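Putative cytoplasmic protein (Salmonella enterica subsp. enterica serovar Typhimurium, PDB 4IQN) is of unknown function, a putative cytoplasmic protein with a domain of the uncharacterised DUF5066 family. Local coordinates at residues T9-L14 against E168-I173; T25-E30 against Y61-L66; K39-Q44 against I87-P92. One frame throughout, in Å; residues are numbered along the deposited sequence. Where two conformers were deposited one is given.

All three contacts lie in the part of the chain assigned to the DUF5066 family. Contact 1 packs helix 8-18, near the chain start, against helix 166-174; along the sequence it encloses both of the others. Contact 2 joins the lead-in to helix 29-34 to the loop between strands 48-49 and 86-87, its centre about 16 Å from that of contact 1. Contact 3 lies on the opposite side of the chain's centre from contact 1, about 27 Å away between centres, where the segments following strands 36-38 and 86-87 meet; these strands are parallel neighbours in the three-stranded sheet. Contacts 2 and 3, with centres about 23 Å apart, have alternating segments, so the two loops they close interleave along residues 25-92.

Contact 1. Residues T9-L14 against E168-I173; sequences TNLIEL and EYLYNI
L11 lays its CD1 methyl over one face of the Y171 ring, 4.1 Å from the ring centroid and 14° off the ring normal, a CH-pi contact in which the methyl is shifted somewhat toward the CD2-CE2 rim. CG of L11 stands anti to the backbone N (chi1 179°), beside the carbonyl carbon. CB of L11 also touches the ring, at Y171 CE2, 3.8 Å away. One turn further on, L14 brings its own CD1 to within 3.7 Å of Y171 CE1, the two side chains crossing at about a right angle, so the tyrosine is met by leucines spaced i and i+3 on helix 8-18. The two short helical segments run in roughly the same direction, with an angle of 36° between them and axes 10.7 Å apart at closest approach. This helix-helix packing joins the start of the chain to helix 166-174, more than 150 residues later. Beside the ring, L170 turns its CB to the L11 methyls, with L11 CD1 at 4.1 Å from L170 CB, and the two leucine side chains cross at about a right angle. The tyrosine is long enough for its OH to reach the start of helix 8-18, where it is hydrogen-bonded to the carbonyl O of S7, just before that helix, while L58 from a loop touches both I12 and L170.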
ATOM      1  N   THR A   9     -11.612  -9.733  11.755  1.00 33.83           N
ATOM      2  CA  THR A   9     -11.849 -11.176  11.932  1.00 38.97           C
ATOM      3  C   THR A   9     -12.718 -11.696  10.800  1.00 34.81           C
ATOM      4  O   THR A   9     -12.417 -12.739  10.198  1.00 31.76           O
ATOM      5  CB  THR A   9     -12.513 -11.493  13.287  1.00 42.33           C
ATOM      6  OG1 THR A   9     -11.571 -11.256  14.332  1.00 51.81           O
ATOM      7  CG2 THR A   9     -12.942 -12.953  13.365  1.00 45.47           C
ATOM      8  N   ASN A  10     -13.791 -10.960  10.520  0.70 31.53           N
ATOM      9  CA  ASN A  10     -14.679 -11.298   9.429  0.70 32.42           C
ATOM     10  C   ASN A  10     -13.924 -11.273   8.092  0.70 28.12           C
ATOM     11  O   ASN A  10     -14.084 -12.178   7.258  0.70 27.95           O
ATOM     12  CB  ASN A  10     -15.923 -10.374   9.422  0.70 33.94           C
ATOM     13  CG  ASN A  10     -16.860 -10.583  10.635  0.70 37.51           C
ATOM     14  OD1 ASN A  10     -17.825  -9.836  10.819  0.70 48.63           O
ATOM     15  ND2 ASN A  10     -16.588 -11.581  11.455  0.70 35.57           N
ATOM     16  N   LEU A  11     -13.078 -10.263   7.889  1.00 29.99           N
ATOM     17  CA  LEU A  11     -12.313 -10.149   6.659  1.00 27.63           C
ATOM     18  C   LEU A  11     -11.423 -11.382   6.420  1.00 26.93           C
ATOM     19  O   LEU A  11     -11.391 -11.936   5.326  1.00 28.58           O
ATOM     20  CB  LEU A  11     -11.496  -8.868   6.622  1.00 26.92           C
ATOM     21  CG  LEU A  11     -10.649  -8.681   5.357  1.00 27.01           C
ATOM     22  CD1 LEU A  11     -11.494  -8.790   4.090  1.00 26.66           C
ATOM     23  CD2 LEU A  11     -10.003  -7.326   5.448  1.00 33.11           C
ATOM     24  N   ILE A  12     -10.735 -11.832   7.450  1.00 27.35           N
ATOM     25  CA  ILE A  12      -9.868 -12.976   7.295  1.00 30.49           C
ATOM     26  C   ILE A  12     -10.661 -14.246   6.937  1.00 30.93           C
ATOM     27  O   ILE A  12     -10.222 -15.012   6.075  1.00 32.57           O
ATOM     28  CB  ILE A  12      -8.986 -13.186   8.532  1.00 34.61           C
ATOM     29  CG1 ILE A  12      -8.040 -11.970   8.746  1.00 28.63           C
ATOM     30  CG2 ILE A  12      -8.196 -14.463   8.375  1.00 38.49           C
ATOM     31  CD1 ILE A  12      -6.971 -11.808   7.690  1.00 32.14           C
ATOM     32  N   GLU A  13     -11.832 -14.455   7.544  1.00 30.37           N
ATOM     33  CA  GLU A  13     -12.676 -15.577   7.139  1.00 32.31           C
ATOM     34  C   GLU A  13     -13.016 -15.516   5.652  1.00 36.24           C
ATOM     35  O   GLU A  13     -13.044 -16.560   4.977  1.00 38.62           O
ATOM     36  CB  GLU A  13     -13.986 -15.669   7.963  1.00 32.44           C
ATOM     37  CG  GLU A  13     -13.778 -16.003   9.440  1.00 44.77           C
ATOM     38  CD  GLU A  13     -12.858 -17.203   9.677  1.00 53.89           C
ATOM     39  OE1 GLU A  13     -13.282 -18.346   9.435  1.00 64.46           O
ATOM     40  OE2 GLU A  13     -11.700 -17.012  10.114  1.00 74.39           O
ATOM     41  N   LEU A  14     -13.304 -14.322   5.147  1.00 30.85           N
ATOM     42  CA  LEU A  14     -13.578 -14.154   3.727  1.00 31.97           C
ATOM     43  C   LEU A  14     -12.315 -14.374   2.891  1.00 32.58           C
ATOM     44  O   LEU A  14     -12.370 -14.992   1.841  1.00 36.90           O
ATOM     45  CB  LEU A  14     -14.225 -12.794   3.460  1.00 30.72           C
ATOM     46  CG  LEU A  14     -15.563 -12.562   4.179  1.00 30.99           C
ATOM     47  CD1 LEU A  14     -15.928 -11.088   4.146  1.00 31.57           C
ATOM     48  CD2 LEU A  14     -16.671 -13.421   3.588  1.00 38.97           C
ATOM     49  N   GLU A 168     -10.775  -1.873   3.929  1.00 17.02           N
ATOM     50  CA  GLU A 168     -11.730  -1.408   2.922  1.00 17.25           C
ATOM     51  C   GLU A 168     -11.311  -1.863   1.515  1.00 15.93           C
ATOM     52  O   GLU A 168     -12.142  -2.338   0.735  1.00 17.31           O
ATOM     53  CB  GLU A 168     -11.873   0.108   2.973  1.00 16.54           C
ATOM     54  CG  GLU A 168     -12.818   0.657   1.902  1.00 16.74           C
ATOM     55  CD  GLU A 168     -13.157   2.119   2.016  1.00 19.07           C
ATOM     56  OE1 GLU A 168     -12.522   2.864   2.802  1.00 15.24           O
ATOM     57  OE2 GLU A 168     -14.090   2.553   1.285  1.00 21.25           O
ATOM     58  N   TYR A 169     -10.025  -1.731   1.199  1.00 16.56           N
ATOM     59  CA  TYR A 169      -9.515  -2.151  -0.088  1.00 16.04           C
ATOM     60  C   TYR A 169      -9.855  -3.623  -0.346  1.00 17.25           C
ATOM     61  O   TYR A 169     -10.392  -3.982  -1.408  1.00 18.56           O
ATOM     62  CB  TYR A 169      -7.992  -1.885  -0.191  1.00 16.52           C
ATOM     63  CG  TYR A 169      -7.343  -2.518  -1.386  1.00 16.45           C
ATOM     64  CD1 TYR A 169      -7.389  -1.913  -2.643  1.00 19.91           C
ATOM     65  CD2 TYR A 169      -6.705  -3.756  -1.290  1.00 17.92           C
ATOM     66  CE1 TYR A 169      -6.826  -2.500  -3.748  1.00 19.88           C
ATOM     67  CE2 TYR A 169      -6.109  -4.353  -2.377  1.00 16.83           C
ATOM     68  CZ  TYR A 169      -6.165  -3.736  -3.623  1.00 19.82           C
ATOM     69  OH  TYR A 169      -5.601  -4.337  -4.735  1.00 20.17           O
ATOM     70  N   LEU A 170      -9.565  -4.494   0.622  1.00 17.12           N
ATOM     71  CA  LEU A 170      -9.785  -5.910   0.417  1.00 18.33           C
ATOM     72  C   LEU A 170     -11.267  -6.303   0.345  1.00 20.46           C
ATOM     73  O   LEU A 170     -11.630  -7.190  -0.452  1.00 20.77           O
ATOM     74  CB  LEU A 170      -9.056  -6.739   1.481  1.00 21.86           C
ATOM     75  CG  LEU A 170      -7.553  -6.757   1.276  1.00 23.56           C
ATOM     76  CD1 LEU A 170      -6.943  -7.542   2.438  1.00 27.52           C
ATOM     77  CD2 LEU A 170      -7.128  -7.384  -0.048  1.00 28.16           C
ATOM     78  N   TYR A 171     -12.117  -5.684   1.158  1.00 17.12           N
ATOM     79  CA  TYR A 171     -13.554  -5.965   1.064  1.00 17.73           C
ATOM     80  C   TYR A 171     -14.031  -5.685  -0.355  1.00 20.27           C
ATOM     81  O   TYR A 171     -14.860  -6.437  -0.918  1.00 20.69           O
ATOM     82  CB  TYR A 171     -14.362  -5.140   2.073  1.00 17.45           C
ATOM     83  CG  TYR A 171     -14.598  -5.833   3.398  1.00 18.82           C
ATOM     84  CD1 TYR A 171     -15.579  -6.823   3.537  1.00 22.35           C
ATOM     85  CD2 TYR A 171     -13.840  -5.530   4.502  1.00 19.48           C
ATOM     86  CE1 TYR A 171     -15.786  -7.463   4.739  1.00 25.91           C
ATOM     87  CE2 TYR A 171     -14.062  -6.164   5.725  1.00 20.89           C
ATOM     88  CZ  TYR A 171     -15.025  -7.137   5.844  1.00 25.55           C
ATOM     89  OH  TYR A 171     -15.244  -7.785   7.065  1.00 24.41           O
ATOM     90  N   ASN A 172     -13.519  -4.608  -0.930  1.00 19.06           N
ATOM     91  CA  ASN A 172     -13.896  -4.259  -2.302  1.00 19.39           C
ATOM     92  C   ASN A 172     -13.354  -5.301  -3.307  1.00 23.93           C
ATOM     93  O   ASN A 172     -14.093  -5.765  -4.166  1.00 21.75           O
ATOM     94  CB  ASN A 172     -13.508  -2.833  -2.637  1.00 20.26           C
ATOM     95  CG  ASN A 172     -14.471  -1.812  -2.051  1.00 20.49           C
ATOM     96  OD1 ASN A 172     -14.341  -1.336  -0.917  1.00 24.12           O
ATOM     97  ND2 ASN A 172     -15.455  -1.483  -2.818  1.00 18.73           N
ATOM     98  N   ILE A 173     -12.101  -5.733  -3.147  1.00 20.27           N
ATOM     99  CA  ILE A 173     -11.543  -6.764  -4.031  1.00 24.45           C
ATOM    100  C   ILE A 173     -12.400  -8.028  -3.993  1.00 24.09           C
ATOM    101  O   ILE A 173     -12.755  -8.574  -5.029  1.00 26.14           O
ATOM    102  CB  ILE A 173     -10.074  -7.106  -3.674  1.00 23.50           C
ATOM    103  CG1 ILE A 173      -9.144  -5.928  -3.953  1.00 25.24           C
ATOM    104  CG2 ILE A 173      -9.593  -8.383  -4.353  1.00 26.83           C
ATOM    105  CD1 ILE A 173      -9.060  -5.505  -5.396  1.00 26.25           C
TER

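Contact 2. Residues T25-E30 against Y61-L66; sequences TPMSAE and YDRDLL
The carbonyl O of T25 is gripped twice by R63: R63 N lies 2.9 Å from T25 O. R63 NE lies 3.1 Å from T25 O and arrives from the opposite face of the carbonyl plane. Segment 61-66 contains a type I beta turn, D62 to L65, combined with an Asx turn at D62, and the extended lead-in to helix 29-34 is bound along it. R63 reaches on past T25: R63 NH2 donates to P26 O at 3.1 Å, and both carbonyl oxygens lie at the edge of the guanidinium, close to its plane. CG of R63, in the crowded position between backbone N and carbonyl carbon (chi1 84°), comes 3.2 Å from T25 OG1. Over one face of the guanidinium lies CG of the selenomethionine M27, 3.6 Å from R63 CZ and offset toward the rim, the two side chains crossing at about a right angle. P26 meets the backbone instead, P26 CB lying 3.4 Å from Y61 O. T25 N donates to D62 OD1 at 2.9 Å, and T25 OG1, beside its own backbone N, donates to D64 OD2 at 2.7 Å.

Further out, E31 OE2 makes a long, weak ion pair with R63 NH2. N19 and N21 position D62, their side-chain amides both donating to its OD2, while D64 N reaches D62 OD1 from the carboxylate face opposite T25 N.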
ATOM      1  N   THR A  25       0.992 -20.470   3.587  1.00 29.74           N
ATOM      2  CA  THR A  25       2.236 -20.390   4.368  1.00 32.35           C
ATOM      3  C   THR A  25       2.144 -19.277   5.414  1.00 31.55           C
ATOM      4  O   THR A  25       2.613 -18.159   5.202  1.00 34.69           O
ATOM      5  CB  THR A  25       3.462 -20.161   3.445  1.00 37.16           C
ATOM      6  OG1 THR A  25       3.254 -18.998   2.595  1.00 51.77           O
ATOM      7  CG2 THR A  25       3.677 -21.370   2.571  1.00 33.72           C
ATOM      8  N   PRO A  26       1.519 -19.564   6.549  1.00 33.77           N
ATOM      9  CA  PRO A  26       1.451 -18.522   7.570  1.00 31.64           C
ATOM     10  C   PRO A  26       2.802 -18.232   8.153  1.00 38.17           C
ATOM     11  O   PRO A  26       3.640 -19.151   8.248  1.00 38.85           O
ATOM     12  CB  PRO A  26       0.574 -19.154   8.658  1.00 33.87           C
ATOM     13  CG  PRO A  26       0.747 -20.594   8.470  1.00 37.18           C
ATOM     14  CD  PRO A  26       0.849 -20.789   6.988  1.00 36.66           C
HETATM   15  N   MSE A  27       3.004 -16.974   8.546  1.00 34.67           N
HETATM   16  CA  MSE A  27       4.126 -16.601   9.406  1.00 37.72           C
HETATM   17  C   MSE A  27       3.698 -16.969  10.782  1.00 37.97           C
HETATM   18  O   MSE A  27       2.505 -16.910  11.084  1.00 37.50           O
HETATM   19  CB  MSE A  27       4.428 -15.101   9.348  1.00 36.54           C
HETATM   20  CG  MSE A  27       5.196 -14.831   8.083  1.00 38.88           C
HETATM   21 SE   MSE A  27       5.924 -13.014   7.952  0.75 38.26          SE
HETATM   22  CE  MSE A  27       6.081 -12.301   9.762  1.00 35.56           C
ATOM     23  N   SER A  28       4.641 -17.360  11.645  1.00 36.02           N
ATOM     24  CA  SER A  28       4.272 -17.646  13.030  1.00 36.02           C
ATOM     25  C   SER A  28       4.020 -16.318  13.785  1.00 32.36           C
ATOM     26  O   SER A  28       4.434 -15.235  13.345  1.00 35.58           O
ATOM     27  CB  SER A  28       5.362 -18.436  13.748  1.00 35.48           C
ATOM     28  OG  SER A  28       6.539 -17.650  13.800  1.00 37.40           O
ATOM     29  N   ALA A  29       3.323 -16.435  14.903  1.00 34.37           N
ATOM     30  CA  ALA A  29       3.092 -15.326  15.844  1.00 38.14           C
ATOM     31  C   ALA A  29       4.384 -14.626  16.237  1.00 36.05           C
ATOM     32  O   ALA A  29       4.435 -13.393  16.305  1.00 35.63           O
ATOM     33  CB  ALA A  29       2.392 -15.843  17.093  1.00 47.69           C
ATOM     34  N   GLU A  30       5.409 -15.427  16.529  1.00 43.07           N
ATOM     35  CA  GLU A  30       6.710 -14.901  16.948  1.00 40.10           C
ATOM     36  C   GLU A  30       7.323 -14.020  15.858  1.00 35.34           C
ATOM     37  O   GLU A  30       7.720 -12.895  16.136  1.00 40.32           O
ATOM     38  CB  GLU A  30       7.642 -16.063  17.322  1.00 41.44           C
ATOM     39  CG  GLU A  30       8.855 -15.699  18.135  1.00 55.22           C
ATOM     40  CD  GLU A  30       9.303 -16.863  19.042  1.00 63.54           C
ATOM     41  OE1 GLU A  30       8.668 -17.943  18.998  1.00 68.04           O
ATOM     42  OE2 GLU A  30      10.285 -16.701  19.802  1.00 78.34           O
ATOM     43  N   TYR A  61      -1.985 -15.599   8.309  1.00 27.76           N
ATOM     44  CA  TYR A  61      -2.846 -16.584   7.681  1.00 33.50           C
ATOM     45  C   TYR A  61      -2.092 -17.258   6.523  1.00 32.98           C
ATOM     46  O   TYR A  61      -1.948 -18.488   6.480  1.00 33.18           O
ATOM     47  CB  TYR A  61      -4.199 -15.969   7.250  1.00 32.77           C
ATOM     48  CG  TYR A  61      -4.863 -16.827   6.206  1.00 35.66           C
ATOM     49  CD1 TYR A  61      -5.116 -18.165   6.465  1.00 34.61           C
ATOM     50  CD2 TYR A  61      -5.169 -16.328   4.950  1.00 35.87           C
ATOM     51  CE1 TYR A  61      -5.655 -18.989   5.501  1.00 41.49           C
ATOM     52  CE2 TYR A  61      -5.708 -17.146   3.971  1.00 37.82           C
ATOM     53  CZ  TYR A  61      -5.956 -18.474   4.269  1.00 41.02           C
ATOM     54  OH  TYR A  61      -6.479 -19.300   3.341  1.00 44.13           O
ATOM     55  N   ASP A  62      -1.561 -16.456   5.612  1.00 29.57           N
ATOM     56  CA  ASP A  62      -0.891 -16.980   4.445  1.00 30.62           C
ATOM     57  C   ASP A  62      -0.102 -15.868   3.780  1.00 27.79           C
ATOM     58  O   ASP A  62      -0.674 -14.988   3.116  1.00 28.68           O
ATOM     59  CB  ASP A  62      -1.940 -17.560   3.497  1.00 27.73           C
ATOM     60  CG  ASP A  62      -1.352 -18.148   2.231  1.00 29.85           C
ATOM     61  OD1 ASP A  62      -0.093 -18.257   2.098  1.00 32.66           O
ATOM     62  OD2 ASP A  62      -2.179 -18.508   1.344  1.00 31.60           O
ATOM     63  N   ARG A  63       1.221 -15.937   3.904  1.00 29.98           N
ATOM     64  CA  ARG A  63       2.075 -14.903   3.342  1.00 26.81           C
ATOM     65  C   ARG A  63       2.048 -14.930   1.817  1.00 29.28           C
ATOM     66  O   ARG A  63       2.547 -13.990   1.178  1.00 29.39           O
ATOM     67  CB  ARG A  63       3.503 -15.032   3.872  1.00 26.67           C
ATOM     68  CG  ARG A  63       4.344 -16.008   3.122  1.00 33.25           C
ATOM     69  CD  ARG A  63       5.665 -16.267   3.834  1.00 34.68           C
ATOM     70  NE  ARG A  63       5.477 -17.049   5.045  1.00 40.85           N
ATOM     71  CZ  ARG A  63       6.477 -17.390   5.848  1.00 40.80           C
ATOM     72  NH1 ARG A  63       7.713 -17.016   5.557  1.00 45.97           N
ATOM     73  NH2 ARG A  63       6.249 -18.106   6.926  1.00 38.43           N
ATOM     74  N   ASP A  64       1.475 -15.999   1.251  1.00 28.55           N
ATOM     75  CA  ASP A  64       1.445 -16.218  -0.190  1.00 31.78           C
ATOM     76  C   ASP A  64      -0.001 -16.243  -0.747  1.00 32.58           C
ATOM     77  O   ASP A  64      -0.265 -16.788  -1.828  1.00 29.81           O
ATOM     78  CB  ASP A  64       2.176 -17.535  -0.517  1.00 32.32           C
ATOM     79  CG  ASP A  64       3.684 -17.460  -0.264  1.00 36.15           C
ATOM     80  OD1 ASP A  64       4.277 -16.376  -0.510  1.00 39.29           O
ATOM     81  OD2 ASP A  64       4.288 -18.495   0.153  1.00 37.84           O
ATOM     82  N   LEU A  65      -0.928 -15.628  -0.029  1.00 28.59           N
ATOM     83  CA  LEU A  65      -2.340 -15.632  -0.434  1.00 30.06           C
ATOM     84  C   LEU A  65      -2.529 -15.024  -1.809  1.00 26.19           C
ATOM     85  O   LEU A  65      -1.753 -14.176  -2.240  1.00 26.91           O
ATOM     86  CB  LEU A  65      -3.212 -14.943   0.617  1.00 31.11           C
ATOM     87  CG  LEU A  65      -3.058 -13.448   0.756  1.00 29.08           C
ATOM     88  CD1 LEU A  65      -4.061 -12.729  -0.155  1.00 29.37           C
ATOM     89  CD2 LEU A  65      -3.300 -13.037   2.197  1.00 32.79           C
ATOM     90  N   LEU A  66      -3.543 -15.534  -2.495  1.00 28.69           N
ATOM     91  CA  LEU A  66      -3.953 -15.103  -3.818  1.00 24.54           C
ATOM     92  C   LEU A  66      -5.440 -14.780  -3.722  1.00 25.29           C
ATOM     93  O   LEU A  66      -6.218 -15.588  -3.226  1.00 31.45           O
ATOM     94  CB  LEU A  66      -3.716 -16.229  -4.844  1.00 26.09           C
ATOM     95  CG  LEU A  66      -2.269 -16.574  -5.189  1.00 28.50           C
ATOM     96  CD1 LEU A  66      -2.115 -17.798  -6.086  1.00 30.22           C
ATOM     97  CD2 LEU A  66      -1.631 -15.362  -5.860  1.00 27.42           C
TER

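Contact 3. Residues K39-Q44 against I87-P92; sequences KYRDPQ and IHSYSP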
ATOM      1  N   LYS A  39       9.192   4.543   9.429  1.00 25.56           N
ATOM      2  CA  LYS A  39       8.197   5.616   9.500  1.00 24.62           C
ATOM      3  C   LYS A  39       8.254   6.547   8.286  1.00 25.42           C
ATOM      4  O   LYS A  39       7.218   7.086   7.870  1.00 24.01           O
ATOM      5  CB  LYS A  39       8.393   6.422  10.789  1.00 28.41           C
ATOM      6  CG  LYS A  39       7.476   7.608  11.057  1.00 40.22           C
ATOM      7  CD  LYS A  39       6.023   7.227  11.338  1.00 52.11           C
ATOM      8  CE  LYS A  39       5.121   8.443  11.615  1.00 48.52           C
ATOM      9  NZ  LYS A  39       5.206   8.936  13.005  1.00 48.92           N
ATOM     10  N   TYR A  40       9.442   6.734   7.722  1.00 20.43           N
ATOM     11  CA  TYR A  40       9.662   7.741   6.680  1.00 23.43           C
ATOM     12  C   TYR A  40      10.184   7.147   5.392  1.00 23.09           C
ATOM     13  O   TYR A  40      10.782   6.073   5.361  1.00 26.68           O
ATOM     14  CB  TYR A  40      10.635   8.811   7.192  1.00 25.11           C
ATOM     15  CG  TYR A  40      10.111   9.556   8.405  1.00 25.83           C
ATOM     16  CD1 TYR A  40       9.103  10.458   8.273  1.00 32.00           C
ATOM     17  CD2 TYR A  40      10.627   9.323   9.703  1.00 27.72           C
ATOM     18  CE1 TYR A  40       8.584  11.133   9.355  1.00 35.15           C
ATOM     19  CE2 TYR A  40      10.117  10.014  10.801  1.00 35.22           C
ATOM     20  CZ  TYR A  40       9.089  10.917  10.604  1.00 34.49           C
ATOM     21  OH  TYR A  40       8.534  11.614  11.622  1.00 36.48           O
ATOM     22  N   ARG A  41       9.922   7.857   4.292  1.00 24.52           N
ATOM     23  CA  ARG A  41      10.434   7.455   3.015  1.00 27.04           C
ATOM     24  C   ARG A  41      11.972   7.527   2.919  1.00 22.64           C
ATOM     25  O   ARG A  41      12.621   6.724   2.243  1.00 25.07           O
ATOM     26  CB  ARG A  41       9.826   8.329   1.927  1.00 25.51           C
ATOM     27  CG  ARG A  41      10.092   7.689   0.596  1.00 32.40           C
ATOM     28  CD  ARG A  41       8.918   7.648  -0.321  1.00 25.10           C
ATOM     29  NE  ARG A  41       7.640   7.850   0.306  1.00 21.46           N
ATOM     30  CZ  ARG A  41       6.676   8.577  -0.245  1.00 19.90           C
ATOM     31  NH1 ARG A  41       6.860   9.135  -1.441  1.00 21.14           N
ATOM     32  NH2 ARG A  41       5.549   8.755   0.401  1.00 19.25           N
ATOM     33  N   ASP A  42      12.534   8.522   3.578  1.00 25.14           N
ATOM     34  CA  ASP A  42      14.008   8.734   3.603  1.00 25.79           C
ATOM     35  C   ASP A  42      14.762   7.469   4.079  1.00 25.01           C
ATOM     36  O   ASP A  42      14.686   7.099   5.249  1.00 26.45           O
ATOM     37  CB  ASP A  42      14.301   9.951   4.475  1.00 29.44           C
ATOM     38  CG  ASP A  42      15.780  10.158   4.776  1.00 34.29           C
ATOM     39  OD1 ASP A  42      16.663   9.501   4.133  1.00 30.13           O
ATOM     40  OD2 ASP A  42      16.034  11.036   5.672  1.00 35.87           O
ATOM     41  N   PRO A  43      15.490   6.806   3.170  1.00 28.13           N
ATOM     42  CA  PRO A  43      16.164   5.559   3.558  1.00 34.21           C
ATOM     43  C   PRO A  43      17.165   5.708   4.716  1.00 33.12           C
ATOM     44  O   PRO A  43      17.422   4.732   5.441  1.00 35.23           O
ATOM     45  CB  PRO A  43      16.872   5.139   2.259  1.00 37.82           C
ATOM     46  CG  PRO A  43      16.068   5.811   1.170  1.00 38.07           C
ATOM     47  CD  PRO A  43      15.750   7.142   1.755  1.00 34.11           C
ATOM     48  N   GLN A  44      17.712   6.909   4.915  1.00 34.93           N
ATOM     49  CA  GLN A  44      18.723   7.107   5.987  1.00 36.73           C
ATOM     50  C   GLN A  44      18.066   7.345   7.351  1.00 33.32           C
ATOM     51  O   GLN A  44      18.740   7.369   8.368  1.00 39.29           O
ATOM     52  CB  GLN A  44      19.694   8.280   5.694  1.00 43.02           C
ATOM     53  CG  GLN A  44      20.197   8.394   4.262  1.00 56.24           C
ATOM     54  CD  GLN A  44      20.946   7.161   3.797  1.00 66.39           C
ATOM     55  OE1 GLN A  44      20.442   6.367   2.997  1.00 65.44           O
ATOM     56  NE2 GLN A  44      22.156   6.986   4.309  1.00 76.23           N
ATOM     57  N   ILE A  87      10.466  -3.550   7.926  1.00 25.07           N
ATOM     58  CA  ILE A  87      10.038  -3.324   6.541  1.00 23.83           C
ATOM     59  C   ILE A  87      10.543  -1.958   6.111  1.00 24.79           C
ATOM     60  O   ILE A  87      10.098  -0.943   6.640  1.00 22.05           O
ATOM     61  CB  ILE A  87       8.502  -3.354   6.414  1.00 24.49           C
ATOM     62  CG1 ILE A  87       7.949  -4.718   6.880  1.00 28.91           C
ATOM     63  CG2 ILE A  87       8.107  -3.070   4.983  1.00 24.11           C
ATOM     64  CD1 ILE A  87       6.435  -4.810   7.015  1.00 27.51           C
ATOM     65  N   HIS A  88      11.484  -1.943   5.171  1.00 21.73           N
ATOM     66  CA  HIS A  88      12.034  -0.682   4.653  1.00 23.81           C
ATOM     67  C   HIS A  88      10.993  -0.064   3.702  1.00 22.98           C
ATOM     68  O   HIS A  88      10.174  -0.769   3.145  1.00 22.93           O
ATOM     69  CB  HIS A  88      13.352  -0.924   3.950  1.00 23.55           C
ATOM     70  CG  HIS A  88      14.468  -1.264   4.894  1.00 29.26           C
ATOM     71  ND1 HIS A  88      15.577  -0.466   5.052  1.00 36.74           N
ATOM     72  CD2 HIS A  88      14.609  -2.284   5.769  1.00 34.75           C
ATOM     73  CE1 HIS A  88      16.369  -0.999   5.969  1.00 36.40           C
ATOM     74  NE2 HIS A  88      15.798  -2.099   6.423  1.00 32.61           N
ATOM     75  N   SER A  89      11.007   1.256   3.599  1.00 23.60           N
ATOM     76  CA  SER A  89      10.057   1.955   2.765  1.00 23.43           C
ATOM     77  C   SER A  89      10.231   1.596   1.293  1.00 22.46           C
ATOM     78  O   SER A  89      11.311   1.347   0.792  1.00 21.23           O
ATOM     79  CB  SER A  89      10.101   3.501   2.973  1.00 22.45           C
ATOM     80  OG  SER A  89       9.112   4.149   2.139  1.00 22.68           O
ATOM     81  N   TYR A  90       9.112   1.619   0.586  1.00 22.02           N
ATOM     82  CA  TYR A  90       9.108   1.530  -0.845  1.00 22.93           C
ATOM     83  C   TYR A  90       9.092   2.963  -1.349  1.00 22.47           C
ATOM     84  O   TYR A  90       8.597   3.863  -0.672  1.00 26.70           O
ATOM     85  CB  TYR A  90       7.814   0.837  -1.261  1.00 22.76           C
ATOM     86  CG  TYR A  90       7.681   0.422  -2.683  1.00 22.22           C
ATOM     87  CD1 TYR A  90       8.135  -0.834  -3.112  1.00 24.83           C
ATOM     88  CD2 TYR A  90       7.041   1.268  -3.635  1.00 22.55           C
ATOM     89  CE1 TYR A  90       7.996  -1.234  -4.427  1.00 27.64           C
ATOM     90  CE2 TYR A  90       6.926   0.873  -4.947  1.00 21.87           C
ATOM     91  CZ  TYR A  90       7.378  -0.383  -5.319  1.00 25.85           C
ATOM     92  OH  TYR A  90       7.240  -0.823  -6.581  1.00 23.62           O
ATOM     93  N   SER A  91       9.599   3.171  -2.542  1.00 25.17           N
ATOM     94  CA  SER A  91       9.573   4.505  -3.143  1.00 27.08           C
ATOM     95  C   SER A  91       9.010   4.323  -4.534  1.00 24.75           C
ATOM     96  O   SER A  91       9.427   3.420  -5.230  1.00 27.62           O
ATOM     97  CB  SER A  91      10.981   5.118  -3.190  1.00 30.42           C
ATOM     98  OG  SER A  91      10.953   6.414  -3.810  1.00 31.99           O
ATOM     99  N   PRO A  92       8.076   5.196  -4.951  1.00 23.11           N
ATOM    100  CA  PRO A  92       7.383   4.968  -6.179  1.00 23.80           C
ATOM    101  C   PRO A  92       8.070   5.492  -7.448  1.00 21.71           C
ATOM    102  O   PRO A  92       7.411   5.844  -8.412  1.00 19.90           O
ATOM    103  CB  PRO A  92       6.098   5.752  -5.945  1.00 25.49           C
ATOM    104  CG  PRO A  92       6.583   6.974  -5.227  1.00 27.12           C
ATOM    105  CD  PRO A  92       7.657   6.456  -4.312  1.00 22.87           C
TER
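The guanidinium of R41 has P92 CD, Y90 O and S89 OG set obliquely about it, with none squarely over a face or at an edge; the nearest of its nitrogens to P92 CD is R41 NH1, at 4.0 Å. The R41 and P92 side chains cross at about a right angle. The ring of Y40 carries K39 CG from its own segment on one face, 3.6 Å above the plane. R41 starts with CG anti to the backbone N (chi1 -166°) and then bends at chi2 and chi3; along the way R41 CD passes 3.8 Å from Y90 O. S89 points its CB toward the first segment, where S89 CB lies 3.6 Å from Y40 O, and S89 OG comes within 3.7 Å of R41 CA.

These two irregular segments continue from strands 36-38 and 86-87, parallel neighbours in the three-stranded sheet; beyond the strand ends Y40 and R41 meet S89 to P92, P92 being the N-cap residue of helix 93-99. Contact between them is by van der Waals approach, and the polar groups bond within their own segment or to the rest of the fold. S89 OG donates to Y90 O over 2.9 Å and is also hydrogen-bonded to L125 N, on strand 124-128 of the four-stranded sheet. R41 NH2 makes a salt bridge with E210 and a hydrogen bond to the P123 O, while W116 touches both R41 and P92.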